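Local structure of profilin-2 (Acanthamoeba castellanii, 1F2K) at residues A63-V68 / G79-A84; Q18-G23 / A33-S38; N47-A52 / T88-K93; D73-Y78 / V112-A117. The protein binds monomeric actin in a 1:1 complex, blocking polymerization at high concentration and enhancing it at low, and binds PIP2, so limiting IP3 and diacylglycerol formation. All blocks are in the same frame, centred on the assembly; numbering follows the deposited sequence.

Contact 1 of 4, residues A63-V68 / G79-A84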
loop_
_atom_site.group_PDB
_atom_site.type_symbol
_atom_site.label_atom_id
_atom_site.label_comp_id
_atom_site.label_asym_id
_atom_site.label_seq_id
_atom_site.Cartn_x
_atom_site.Cartn_y
_atom_site.Cartn_z
ATOM N N ALA A 63 -7.245 2.320 -7.182
ATOM C CA ALA A 63 -7.967 3.583 -7.291
ATOM C C ALA A 63 -7.846 4.241 -8.687
ATOM O O ALA A 63 -7.474 5.430 -8.827
ATOM C CB ALA A 63 -7.504 4.557 -6.182
ATOM N N GLY A 64 -8.164 3.454 -9.714
ATOM C CA GLY A 64 -8.163 3.957 -11.074
ATOM C C GLY A 64 -6.843 3.911 -11.802
ATOM O O GLY A 64 -6.819 3.511 -12.972
ATOM N N THR A 65 -5.763 4.329 -11.137
ATOM C CA THR A 65 -4.414 4.335 -11.727
ATOM C C THR A 65 -3.927 2.907 -11.835
ATOM O O THR A 65 -4.361 2.054 -11.059
ATOM C CB THR A 65 -3.407 5.108 -10.857
ATOM O OG1 THR A 65 -3.774 6.495 -10.800
ATOM C CG2 THR A 65 -2.038 4.988 -11.424
ATOM N N ARG A 66 -3.058 2.662 -12.818
ATOM C CA ARG A 66 -2.458 1.350 -13.086
ATOM C C ARG A 66 -0.986 1.472 -12.711
ATOM O O ARG A 66 -0.367 2.552 -12.883
ATOM C CB ARG A 66 -2.548 0.996 -14.579
ATOM C CG ARG A 66 -1.898 -0.356 -14.950
ATOM C CD ARG A 66 -2.770 -1.526 -14.516
ATOM N NE ARG A 66 -2.525 -2.768 -15.261
ATOM C CZ ARG A 66 -3.258 -3.878 -15.115
ATOM N NH1 ARG A 66 -4.275 -3.900 -14.269
ATOM N NH2 ARG A 66 -2.954 -4.990 -15.771
ATOM N N TYR A 67 -0.405 0.370 -12.235
ATOM C CA TYR A 67 0.988 0.402 -11.811
ATOM C C TYR A 67 1.832 -0.747 -12.362
ATOM O O TYR A 67 1.327 -1.785 -12.779
ATOM C CB TYR A 67 1.058 0.411 -10.270
ATOM C CG TYR A 67 0.543 1.702 -9.595
ATOM C CD1 TYR A 67 1.361 2.813 -9.418
ATOM C CD2 TYR A 67 -0.770 1.782 -9.113
ATOM C CE1 TYR A 67 0.879 3.968 -8.754
ATOM C CE2 TYR A 67 -1.252 2.905 -8.487
ATOM C CZ TYR A 67 -0.421 3.997 -8.296
ATOM O OH TYR A 67 -0.899 5.088 -7.606
ATOM N N VAL A 68 3.135 -0.526 -12.358
ATOM C CA VAL A 68 4.088 -1.508 -12.825
ATOM C C VAL A 68 4.903 -1.993 -11.632
ATOM O O VAL A 68 5.470 -1.209 -10.846
ATOM C CB VAL A 68 4.991 -0.879 -13.934
ATOM C CG1 VAL A 68 6.197 -1.793 -14.273
ATOM C CG2 VAL A 68 4.115 -0.621 -15.181
ATOM N N GLY A 79 4.808 -0.508 -6.683
ATOM C CA GLY A 79 4.501 -0.197 -8.064
ATOM C C GLY A 79 5.033 1.197 -8.375
ATOM O O GLY A 79 5.326 1.977 -7.465
ATOM N N LYS A 80 5.224 1.509 -9.657
ATOM C CA LYS A 80 5.673 2.853 -10.031
ATOM C C LYS A 80 4.976 3.265 -11.317
ATOM O O LYS A 80 4.532 2.403 -12.098
ATOM C CB LYS A 80 7.204 2.944 -10.174
ATOM C CG LYS A 80 7.790 2.542 -11.503
ATOM C CD LYS A 80 9.099 3.294 -11.833
ATOM C CE LYS A 80 10.221 3.042 -10.804
ATOM N NZ LYS A 80 11.603 3.504 -11.223
ATOM N N LYS A 81 4.813 4.576 -11.480
ATOM C CA LYS A 81 4.158 5.184 -12.649
ATOM C C LYS A 81 4.779 6.557 -12.806
ATOM O O LYS A 81 4.279 7.547 -12.256
ATOM C CB LYS A 81 2.655 5.369 -12.433
ATOM C CG LYS A 81 2.001 6.137 -13.586
ATOM C CD LYS A 81 0.529 6.462 -13.342
ATOM C CE LYS A 81 -0.154 7.069 -14.586
ATOM N NZ LYS A 81 -1.499 7.675 -14.246
ATOM N N GLY A 82 5.862 6.623 -13.567
ATOM C CA GLY A 82 6.518 7.900 -13.737
ATOM C C GLY A 82 7.054 8.341 -12.381
ATOM O O GLY A 82 7.561 7.522 -11.630
ATOM N N SER A 83 6.936 9.625 -12.069
ATOM C CA SER A 83 7.427 10.157 -10.815
ATOM C C SER A 83 6.643 9.637 -9.596
ATOM O O SER A 83 7.142 9.657 -8.454
ATOM C CB SER A 83 7.369 11.678 -10.866
ATOM O OG SER A 83 8.480 12.187 -11.576
ATOM N N ALA A 84 5.422 9.171 -9.863
ATOM C CA ALA A 84 4.529 8.630 -8.846
ATOM C C ALA A 84 4.809 7.153 -8.543
ATOM O O ALA A 84 5.804 6.555 -9.030
ATOM C CB ALA A 84 3.071 8.815 -9.278
HETATM O O HOH W 1 -2.689 9.398 -11.939
#
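Val68 and Lys80 pair as antiparallel, hydrogen-bonded neighbours where strand 65-72 meets strand 76-81. Lys80 N donates to Val68 O at 3.0 Å, and Val68 N returns a longer bond to Lys80 O at 3.3 Å. This is the tight end of the contact: Gly79 CA lies only 3.1 Å from Val68 O, a CA-H...O approach, and Tyr67 CB is 4.1 Å from Gly79 CA. Tyr67 CB occupies the space beside Gly79 CA where a side chain would point, consistent with glycine at this position. The N-to-C directions of the short strand segments are 115° apart, well short of antiparallel, and no further bridge forms toward Thr65.

Further from the pair, contact passes mainly to side chains. Lys81 starts with CG anti to its backbone N (chi1 174°) and stays extended, which carries CD to within 3.5 Å of Thr65 CG2 and 4.0 Å of Arg66 O. The Thr65 methyl in turn sits above one face of the Tyr67 ring, toward its rim, while Lys81 CB approaches Tyr67 CD1 at 4.2 Å. Beyond the aliphatic stem, Lys81 NZ donates to a water 3.1 Å away, which is linked weakly to Thr65 OG1. Tyr67 is buried, but Val68, Lys80 and Lys81 are exposed. The chemistry therefore changes along this hairpin, from direct main-chain bonding at Val68 to methylene packing and a solvent-mediated polar link at Thr65.

Contact 2 of 4, residues Q18-G23 / A33-S38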
loop_
_atom_site.group_PDB
_atom_site.type_symbol
_atom_site.label_atom_id
_atom_site.label_comp_id
_atom_site.label_asym_id
_atom_site.label_seq_id
_atom_site.Cartn_x
_atom_site.Cartn_y
_atom_site.Cartn_z
ATOM N N GLN A 18 -1.534 9.812 -0.344
ATOM C CA GLN A 18 -2.799 9.100 -0.125
ATOM C C GLN A 18 -2.513 7.711 0.448
ATOM O O GLN A 18 -1.476 7.121 0.126
ATOM C CB GLN A 18 -3.554 8.947 -1.448
ATOM C CG GLN A 18 -4.221 10.204 -1.914
ATOM C CD GLN A 18 -5.002 10.033 -3.203
ATOM O OE1 GLN A 18 -4.517 9.429 -4.175
ATOM N NE2 GLN A 18 -6.204 10.599 -3.232
ATOM N N ALA A 19 -3.409 7.178 1.274
ATOM C CA ALA A 19 -3.145 5.862 1.862
ATOM C C ALA A 19 -4.352 5.074 2.373
ATOM O O ALA A 19 -5.349 5.645 2.770
ATOM C CB ALA A 19 -2.085 6.014 2.999
ATOM N N ALA A 20 -4.254 3.753 2.387
ATOM C CA ALA A 20 -5.360 2.935 2.886
ATOM C C ALA A 20 -4.827 1.731 3.623
ATOM O O ALA A 20 -3.667 1.416 3.523
ATOM C CB ALA A 20 -6.241 2.468 1.735
ATOM N N ILE A 21 -5.660 1.078 4.414
ATOM C CA ILE A 21 -5.199 -0.111 5.120
ATOM C C ILE A 21 -6.286 -1.122 4.824
ATOM O O ILE A 21 -7.482 -0.894 5.078
ATOM C CB ILE A 21 -5.040 0.099 6.668
ATOM C CG1 ILE A 21 -3.796 0.965 6.980
ATOM C CG2 ILE A 21 -4.884 -1.271 7.331
ATOM C CD1 ILE A 21 -3.633 1.435 8.421
ATOM N N ILE A 22 -5.850 -2.263 4.312
ATOM C CA ILE A 22 -6.783 -3.274 3.863
ATOM C C ILE A 22 -6.663 -4.582 4.601
ATOM O O ILE A 22 -5.614 -4.881 5.205
ATOM C CB ILE A 22 -6.571 -3.419 2.297
ATOM C CG1 ILE A 22 -7.877 -3.149 1.611
ATOM C CG2 ILE A 22 -5.934 -4.759 1.859
ATOM C CD1 ILE A 22 -8.055 -1.705 1.375
ATOM N N GLY A 23 -7.739 -5.358 4.603
ATOM C CA GLY A 23 -7.647 -6.687 5.222
ATOM C C GLY A 23 -7.054 -7.674 4.182
ATOM O O GLY A 23 -6.960 -7.333 2.998
ATOM N N ALA A 33 -8.945 10.588 3.254
ATOM C CA ALA A 33 -10.029 11.368 2.663
ATOM C C ALA A 33 -10.095 11.351 1.122
ATOM O O ALA A 33 -9.161 11.743 0.440
ATOM C CB ALA A 33 -9.950 12.806 3.157
ATOM N N GLY A 34 -11.208 10.888 0.587
ATOM C CA GLY A 34 -11.363 10.857 -0.864
ATOM C C GLY A 34 -10.508 9.889 -1.682
ATOM O O GLY A 34 -10.427 10.011 -2.896
ATOM N N PHE A 35 -9.884 8.933 -1.007
ATOM C CA PHE A 35 -9.047 7.970 -1.655
ATOM C C PHE A 35 -9.768 6.682 -1.438
ATOM O O PHE A 35 -10.181 6.363 -0.331
ATOM C CB PHE A 35 -7.680 7.945 -0.994
ATOM C CG PHE A 35 -6.795 6.830 -1.459
ATOM C CD1 PHE A 35 -6.443 6.723 -2.783
ATOM C CD2 PHE A 35 -6.305 5.881 -0.553
ATOM C CE1 PHE A 35 -5.622 5.686 -3.203
ATOM C CE2 PHE A 35 -5.476 4.829 -0.966
ATOM C CZ PHE A 35 -5.135 4.729 -2.286
ATOM N N ALA A 36 -9.957 5.935 -2.503
ATOM C CA ALA A 36 -10.693 4.706 -2.371
ATOM C C ALA A 36 -10.157 3.624 -3.244
ATOM O O ALA A 36 -9.965 3.824 -4.444
ATOM C CB ALA A 36 -12.158 4.951 -2.716
ATOM N N VAL A 37 -9.900 2.476 -2.642
ATOM C CA VAL A 37 -9.459 1.327 -3.417
ATOM C C VAL A 37 -10.544 0.248 -3.342
ATOM O O VAL A 37 -11.060 -0.082 -2.253
ATOM C CB VAL A 37 -8.116 0.727 -2.937
ATOM C CG1 VAL A 37 -7.709 1.307 -1.637
ATOM C CG2 VAL A 37 -8.247 -0.780 -2.865
ATOM N N SER A 38 -10.889 -0.272 -4.522
ATOM C CA SER A 38 -11.911 -1.306 -4.709
ATOM C C SER A 38 -11.522 -2.608 -4.025
ATOM O O SER A 38 -10.320 -2.931 -3.890
ATOM C CB SER A 38 -12.057 -1.626 -6.197
ATOM O OG SER A 38 -10.922 -2.372 -6.663
HETATM O O HOH W 2 -7.763 12.729 -2.029
#
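Gln18 CB sits over one face of the Phe35 ring, and this CH-pi contact opens a mostly apolar interface. Gln18 CB stands 4.0 Å from the ring centroid of Phe35, and its direction is 18° off the ring normal, which places it over the face, somewhat toward the rim. Phe35 reaches the strand because its CG is anti to the backbone N (chi1 171°), directing the ring at residues 18-20. The Gln18 amide lies alongside the CB-CD1 side of Phe35, its plane turned 42° from that of the aromatic, with OE1 3.6 Å from Phe35 CD1 and NE2 3.8 Å from Phe35 CB.

Apolar contacts continue along the same side of the strand. Ala20 CB touches Phe35 CE2 at 3.7 Å and Val37 CG1 at 3.9 Å, and Ile22 CD1 meets Val37 CG1 more loosely at 4.3 Å. The alternation of an extended strand explains the pattern: Gln18, Ala20 and Ile22 direct their side chains to the loop, whereas Ala19 and Ile21 turn to the other face of the sheet, against helix 2-11. In the profilin fold, helices pack on both faces of a central antiparallel sheet, and residues 33-38 form the link from edge strand 28-31 to helix 39-50, whose N-cap is Ser38.

Polar atoms take part in two ways. Ala19 O approaches the edge of the Phe35 ring, near its plane, 3.5 Å from CD2. At the more exposed end, a water accepts from Gln18 NE2 at 2.9 Å and donates to Ala33 O, bridging strand and loop.

Contact 3 of 4, residues N47-A52 / T88-K93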
loop_
_atom_site.group_PDB
_atom_site.type_symbol
_atom_site.label_atom_id
_atom_site.label_comp_id
_atom_site.label_asym_id
_atom_site.label_seq_id
_atom_site.Cartn_x
_atom_site.Cartn_y
_atom_site.Cartn_z
ATOM N N ASN A 47 -3.527 -11.190 -3.137
ATOM C CA ASN A 47 -3.035 -12.440 -3.735
ATOM C C ASN A 47 -1.572 -12.378 -4.177
ATOM O O ASN A 47 -0.833 -13.382 -4.032
ATOM C CB ASN A 47 -3.865 -12.893 -4.929
ATOM C CG ASN A 47 -3.330 -14.233 -5.528
ATOM O OD1 ASN A 47 -3.522 -15.303 -4.945
ATOM N ND2 ASN A 47 -2.627 -14.157 -6.668
ATOM N N ALA A 48 -1.178 -11.211 -4.715
ATOM C CA ALA A 48 0.193 -10.931 -5.163
ATOM C C ALA A 48 1.265 -11.282 -4.184
ATOM O O ALA A 48 2.338 -11.734 -4.571
ATOM C CB ALA A 48 0.333 -9.460 -5.541
ATOM N N PHE A 49 0.985 -11.051 -2.904
ATOM C CA PHE A 49 1.940 -11.351 -1.838
ATOM C C PHE A 49 2.184 -12.853 -1.791
ATOM O O PHE A 49 3.273 -13.300 -1.438
ATOM C CB PHE A 49 1.400 -10.840 -0.481
ATOM C CG PHE A 49 1.414 -9.343 -0.363
ATOM C CD1 PHE A 49 2.614 -8.673 -0.152
ATOM C CD2 PHE A 49 0.275 -8.593 -0.629
ATOM C CE1 PHE A 49 2.695 -7.290 -0.226
ATOM C CE2 PHE A 49 0.346 -7.160 -0.713
ATOM C CZ PHE A 49 1.549 -6.526 -0.516
ATOM N N LYS A 50 1.151 -13.617 -2.134
ATOM C CA LYS A 50 1.221 -15.075 -2.140
ATOM C C LYS A 50 1.817 -15.539 -3.472
ATOM O O LYS A 50 2.749 -16.346 -3.480
ATOM C CB LYS A 50 -0.177 -15.687 -1.975
ATOM C CG LYS A 50 -0.794 -15.568 -0.575
ATOM C CD LYS A 50 -0.721 -16.857 0.272
ATOM C CE LYS A 50 0.705 -17.188 0.772
ATOM N NZ LYS A 50 1.474 -18.128 -0.143
ATOM N N ASP A 51 1.275 -15.016 -4.581
ATOM C CA ASP A 51 1.731 -15.345 -5.934
ATOM C C ASP A 51 1.840 -14.110 -6.830
ATOM O O ASP A 51 0.850 -13.623 -7.385
ATOM C CB ASP A 51 0.775 -16.329 -6.581
ATOM C CG ASP A 51 1.250 -16.807 -7.950
ATOM O OD1 ASP A 51 0.454 -17.496 -8.624
ATOM O OD2 ASP A 51 2.407 -16.518 -8.348
ATOM N N ALA A 52 3.063 -13.628 -6.989
ATOM C CA ALA A 52 3.378 -12.438 -7.772
ATOM C C ALA A 52 3.269 -12.591 -9.282
ATOM O O ALA A 52 3.290 -11.599 -10.011
ATOM C CB ALA A 52 4.767 -12.002 -7.414
ATOM N N THR A 88 3.280 -0.813 -0.980
ATOM C CA THR A 88 2.318 -1.605 -0.188
ATOM C C THR A 88 3.129 -2.592 0.574
ATOM O O THR A 88 4.128 -3.055 0.075
ATOM C CB THR A 88 1.247 -2.336 -1.011
ATOM O OG1 THR A 88 1.836 -3.422 -1.720
ATOM C CG2 THR A 88 0.585 -1.360 -1.966
ATOM N N VAL A 89 2.710 -2.851 1.806
ATOM C CA VAL A 89 3.386 -3.773 2.718
ATOM C C VAL A 89 2.350 -4.607 3.430
ATOM O O VAL A 89 1.261 -4.089 3.764
ATOM C CB VAL A 89 4.185 -3.026 3.786
ATOM C CG1 VAL A 89 5.044 -4.023 4.605
ATOM C CG2 VAL A 89 5.036 -1.987 3.139
ATOM N N LYS A 90 2.701 -5.880 3.655
ATOM C CA LYS A 90 1.829 -6.859 4.299
ATOM C C LYS A 90 2.124 -7.186 5.751
ATOM O O LYS A 90 3.252 -7.613 6.092
ATOM C CB LYS A 90 1.854 -8.167 3.520
ATOM C CG LYS A 90 1.060 -9.312 4.169
ATOM C CD LYS A 90 1.053 -10.491 3.198
ATOM C CE LYS A 90 0.389 -11.758 3.734
ATOM N NZ LYS A 90 0.228 -12.791 2.660
ATOM N N THR A 91 1.122 -6.996 6.613
ATOM C CA THR A 91 1.300 -7.335 8.039
ATOM C C THR A 91 0.549 -8.648 8.300
ATOM O O THR A 91 0.023 -9.269 7.373
ATOM C CB THR A 91 0.733 -6.273 8.935
ATOM O OG1 THR A 91 -0.691 -6.254 8.816
ATOM C CG2 THR A 91 1.265 -4.919 8.512
ATOM N N SER A 92 0.510 -9.078 9.551
ATOM C CA SER A 92 -0.184 -10.301 9.881
ATOM C C SER A 92 -1.696 -10.248 9.558
ATOM O O SER A 92 -2.265 -11.226 9.046
ATOM C CB SER A 92 0.018 -10.641 11.366
ATOM O OG SER A 92 -0.663 -11.850 11.726
ATOM N N LYS A 93 -2.347 -9.117 9.820
ATOM C CA LYS A 93 -3.780 -9.033 9.565
ATOM C C LYS A 93 -4.226 -8.099 8.446
ATOM O O LYS A 93 -5.373 -8.188 8.005
ATOM C CB LYS A 93 -4.530 -8.647 10.846
ATOM C CG LYS A 93 -4.343 -9.600 12.080
ATOM C CD LYS A 93 -4.791 -11.054 11.807
ATOM C CE LYS A 93 -4.691 -11.904 13.074
ATOM N NZ LYS A 93 -4.745 -13.393 12.798
#
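Phe49 and Lys90 make the main apolar contact, with Lys90 CB over one face of the ring and its CD beside the Phe49 CB-CG bond. Lys90 CB lies 4.0 Å from the ring centroid of Phe49 and 18° off the ring normal, a CH-pi arrangement displaced toward the rim. The two side chains run antiparallel to one another, tip toward root: Lys90, fully extended with CG anti to its backbone N (chi1 175°), passes back along the phenylalanine until its CD is 3.7 Å from Phe49 CB. The lysine methylenes thus pack on the ring while NZ comes near Phe49 CB and the neighbourhood of Lys50.

The polar approaches are of another kind. Thr88 OG1 meets the rim of the Phe49 ring near its plane, 3.3 Å from CZ, and its hydrogen-bonding partner is Val77 O on the adjacent strand. Electrostatics enter at the outer end, where Lys50 NZ and Lys90 NZ are 6.2 Å apart; two like charges at this range would be expected to repel mildly.

Phe49 occupies the last turn of helix 39-50, where Asn47 O accepts from both Lys50 N and Asp51 N. Its ring packs against strand 84-90 and also touches Ile95 of strand 94-100 and Val77 of strand 76-81. Val89 directs its side chain to the other face of the sheet, against helix 106-121, so strand 84-90 is sandwiched between the two helices.

Contact 4 of 4, residues D73-Y78 / V112-A117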
loop_
_atom_site.group_PDB
_atom_site.type_symbol
_atom_site.label_atom_id
_atom_site.label_comp_id
_atom_site.label_asym_id
_atom_site.label_seq_id
_atom_site.Cartn_x
_atom_site.Cartn_y
_atom_site.Cartn_z
ATOM N N ASP A 73 7.760 -9.322 -3.067
ATOM C CA ASP A 73 8.161 -10.468 -2.258
ATOM C C ASP A 73 7.046 -10.882 -1.303
ATOM O O ASP A 73 5.894 -10.502 -1.494
ATOM C CB ASP A 73 9.448 -10.191 -1.502
ATOM C CG ASP A 73 9.397 -8.918 -0.737
ATOM O OD1 ASP A 73 8.617 -8.804 0.259
ATOM O OD2 ASP A 73 10.151 -8.028 -1.166
ATOM N N ASP A 74 7.348 -11.662 -0.282
ATOM C CA ASP A 74 6.252 -12.082 0.568
ATOM C C ASP A 74 5.867 -11.096 1.627
ATOM O O ASP A 74 5.007 -11.375 2.458
ATOM C CB ASP A 74 6.483 -13.490 1.168
ATOM C CG ASP A 74 7.811 -13.632 1.863
ATOM O OD1 ASP A 74 8.846 -13.285 1.235
ATOM O OD2 ASP A 74 7.818 -14.102 3.035
ATOM N N ARG A 75 6.482 -9.921 1.576
ATOM C CA ARG A 75 6.162 -8.864 2.527
ATOM C C ARG A 75 5.821 -7.557 1.825
ATOM O O ARG A 75 4.900 -6.849 2.244
ATOM C CB ARG A 75 7.315 -8.627 3.505
ATOM C CG ARG A 75 7.191 -7.333 4.252
ATOM C CD ARG A 75 8.146 -7.228 5.443
ATOM N NE ARG A 75 8.312 -5.831 5.818
ATOM C CZ ARG A 75 8.396 -5.404 7.058
ATOM N NH1 ARG A 75 8.320 -6.255 8.083
ATOM N NH2 ARG A 75 8.583 -4.116 7.277
ATOM N N SER A 76 6.542 -7.256 0.739
ATOM C CA SER A 76 6.332 -5.993 0.034
ATOM C C SER A 76 6.003 -6.039 -1.453
ATOM O O SER A 76 6.455 -6.906 -2.204
ATOM C CB SER A 76 7.566 -5.117 0.250
ATOM O OG SER A 76 8.003 -5.143 1.620
ATOM N N VAL A 77 5.177 -5.105 -1.884
ATOM C CA VAL A 77 4.858 -5.015 -3.291
ATOM C C VAL A 77 4.800 -3.511 -3.572
ATOM O O VAL A 77 4.046 -2.762 -2.945
ATOM C CB VAL A 77 3.544 -5.682 -3.647
ATOM C CG1 VAL A 77 3.194 -5.332 -5.054
ATOM C CG2 VAL A 77 3.647 -7.203 -3.547
ATOM N N TYR A 78 5.664 -3.081 -4.483
ATOM C CA TYR A 78 5.797 -1.692 -4.861
ATOM C C TYR A 78 5.532 -1.559 -6.334
ATOM O O TYR A 78 6.018 -2.363 -7.128
ATOM C CB TYR A 78 7.222 -1.202 -4.646
ATOM C CG TYR A 78 7.771 -1.096 -3.251
ATOM C CD1 TYR A 78 7.066 -1.520 -2.120
ATOM C CD2 TYR A 78 9.043 -0.627 -3.066
ATOM C CE1 TYR A 78 7.661 -1.468 -0.817
ATOM C CE2 TYR A 78 9.633 -0.574 -1.802
ATOM C CZ TYR A 78 8.954 -0.991 -0.679
ATOM O OH TYR A 78 9.628 -0.942 0.547
ATOM N N VAL A 112 8.411 5.255 5.402
ATOM C CA VAL A 112 7.282 5.479 6.256
ATOM C C VAL A 112 6.390 4.256 6.345
ATOM O O VAL A 112 6.139 3.759 7.443
ATOM C CB VAL A 112 6.529 6.732 5.773
ATOM C CG1 VAL A 112 5.229 6.924 6.491
ATOM C CG2 VAL A 112 7.444 7.952 6.039
ATOM N N VAL A 113 5.950 3.744 5.197
ATOM C CA VAL A 113 5.083 2.580 5.163
ATOM C C VAL A 113 5.667 1.336 5.815
ATOM O O VAL A 113 5.015 0.693 6.598
ATOM C CB VAL A 113 4.635 2.239 3.703
ATOM C CG1 VAL A 113 3.579 1.114 3.711
ATOM C CG2 VAL A 113 4.005 3.447 3.073
ATOM N N GLU A 114 6.889 0.973 5.469
ATOM C CA GLU A 114 7.510 -0.197 6.059
ATOM C C GLU A 114 7.706 0.006 7.557
ATOM O O GLU A 114 7.742 -0.949 8.295
ATOM C CB GLU A 114 8.858 -0.442 5.418
ATOM C CG GLU A 114 8.774 -0.684 3.942
ATOM C CD GLU A 114 8.591 -2.159 3.634
ATOM O OE1 GLU A 114 8.674 -2.969 4.571
ATOM O OE2 GLU A 114 8.391 -2.511 2.476
ATOM N N LYS A 115 7.871 1.241 7.995
ATOM C CA LYS A 115 8.061 1.553 9.418
ATOM C C LYS A 115 6.727 1.318 10.141
ATOM O O LYS A 115 6.708 0.827 11.279
ATOM C CB LYS A 115 8.502 3.029 9.597
ATOM C CG LYS A 115 8.913 3.434 11.028
ATOM C CD LYS A 115 9.068 4.989 11.146
ATOM C CE LYS A 115 9.681 5.419 12.501
ATOM N NZ LYS A 115 11.190 5.256 12.643
ATOM N N LEU A 116 5.620 1.666 9.481
ATOM C CA LEU A 116 4.285 1.459 10.070
ATOM C C LEU A 116 3.943 -0.026 10.168
ATOM O O LEU A 116 3.290 -0.477 11.122
ATOM C CB LEU A 116 3.186 2.162 9.254
ATOM C CG LEU A 116 1.810 1.780 9.858
ATOM C CD1 LEU A 116 1.811 2.173 11.356
ATOM C CD2 LEU A 116 0.639 2.424 9.118
ATOM N N ALA A 117 4.398 -0.775 9.170
ATOM C CA ALA A 117 4.148 -2.200 9.108
ATOM C C ALA A 117 4.894 -2.894 10.244
ATOM O O ALA A 117 4.351 -3.769 10.901
ATOM C CB ALA A 117 4.578 -2.742 7.749
#
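Arg75 and Glu114 meet with their flat groups nearly coplanar, the guanidinium and carboxylate planes only 8° apart. The approach is side-on, and both arginine donors converge on one oxygen: NH2 reaches Glu114 OE1 at 2.9 Å and NE reaches it at 3.1 Å. OE1 lies in the guanidinium plane and is met nearly along its C-O axis, so this salt bridge is forked onto a single atom. Arg75 NH2 also has a second acidic partner in Asp118, one turn further along the helix.

Glu114 reaches this position by bending at chi2 (-89°), which turns its carboxylate toward strand 76-81. The arrangement ties the C-terminal helix of the profilin fold, 106-121, to the start of that strand. Lys115, the neighbour of Glu114, is an actin-binding site residue and directs its side chain away from the strand.

The other oxygen, OE2, faces two hydroxyls. Tyr78 OH donates to Glu114 OE2 at 2.8 Å from the anti side, tilted out of the carboxylate plane, with ring and carboxylate planes 63° apart. Ser76 OG is also 2.8 Å from Glu114 OE2. Before Arg75 in the chain, Asp73 OD1 accepts from Arg75 N at 2.7 Å through its anti lone pair, an Asx turn, and from Ser76 N at 2.6 Å from above the carboxylate plane, an Asx motif.

All four contacts involve the one antiparallel sheet of profilin. Contact 2 closes before any other opens; contact 1 is nested within the chain loop closed by contact 3, and contact 4 alternates with both. Contacts 1 and 4 share strand 76-81, with centres about 17 Å apart. Contacts 3 and 4 lie closest, about 9 Å between centres, and touch through the adjacent strands 76-81 and 84-90, which carry helix 39-50 on one face and helix 106-121 on the other. Contacts 2 and 4 sit on opposite sides of the chain's centre. Helix 106-121, with the actin-binding residue Lys115, thus packs on the sheet that holds the hairpin of contact 1 and the strand of contact 2.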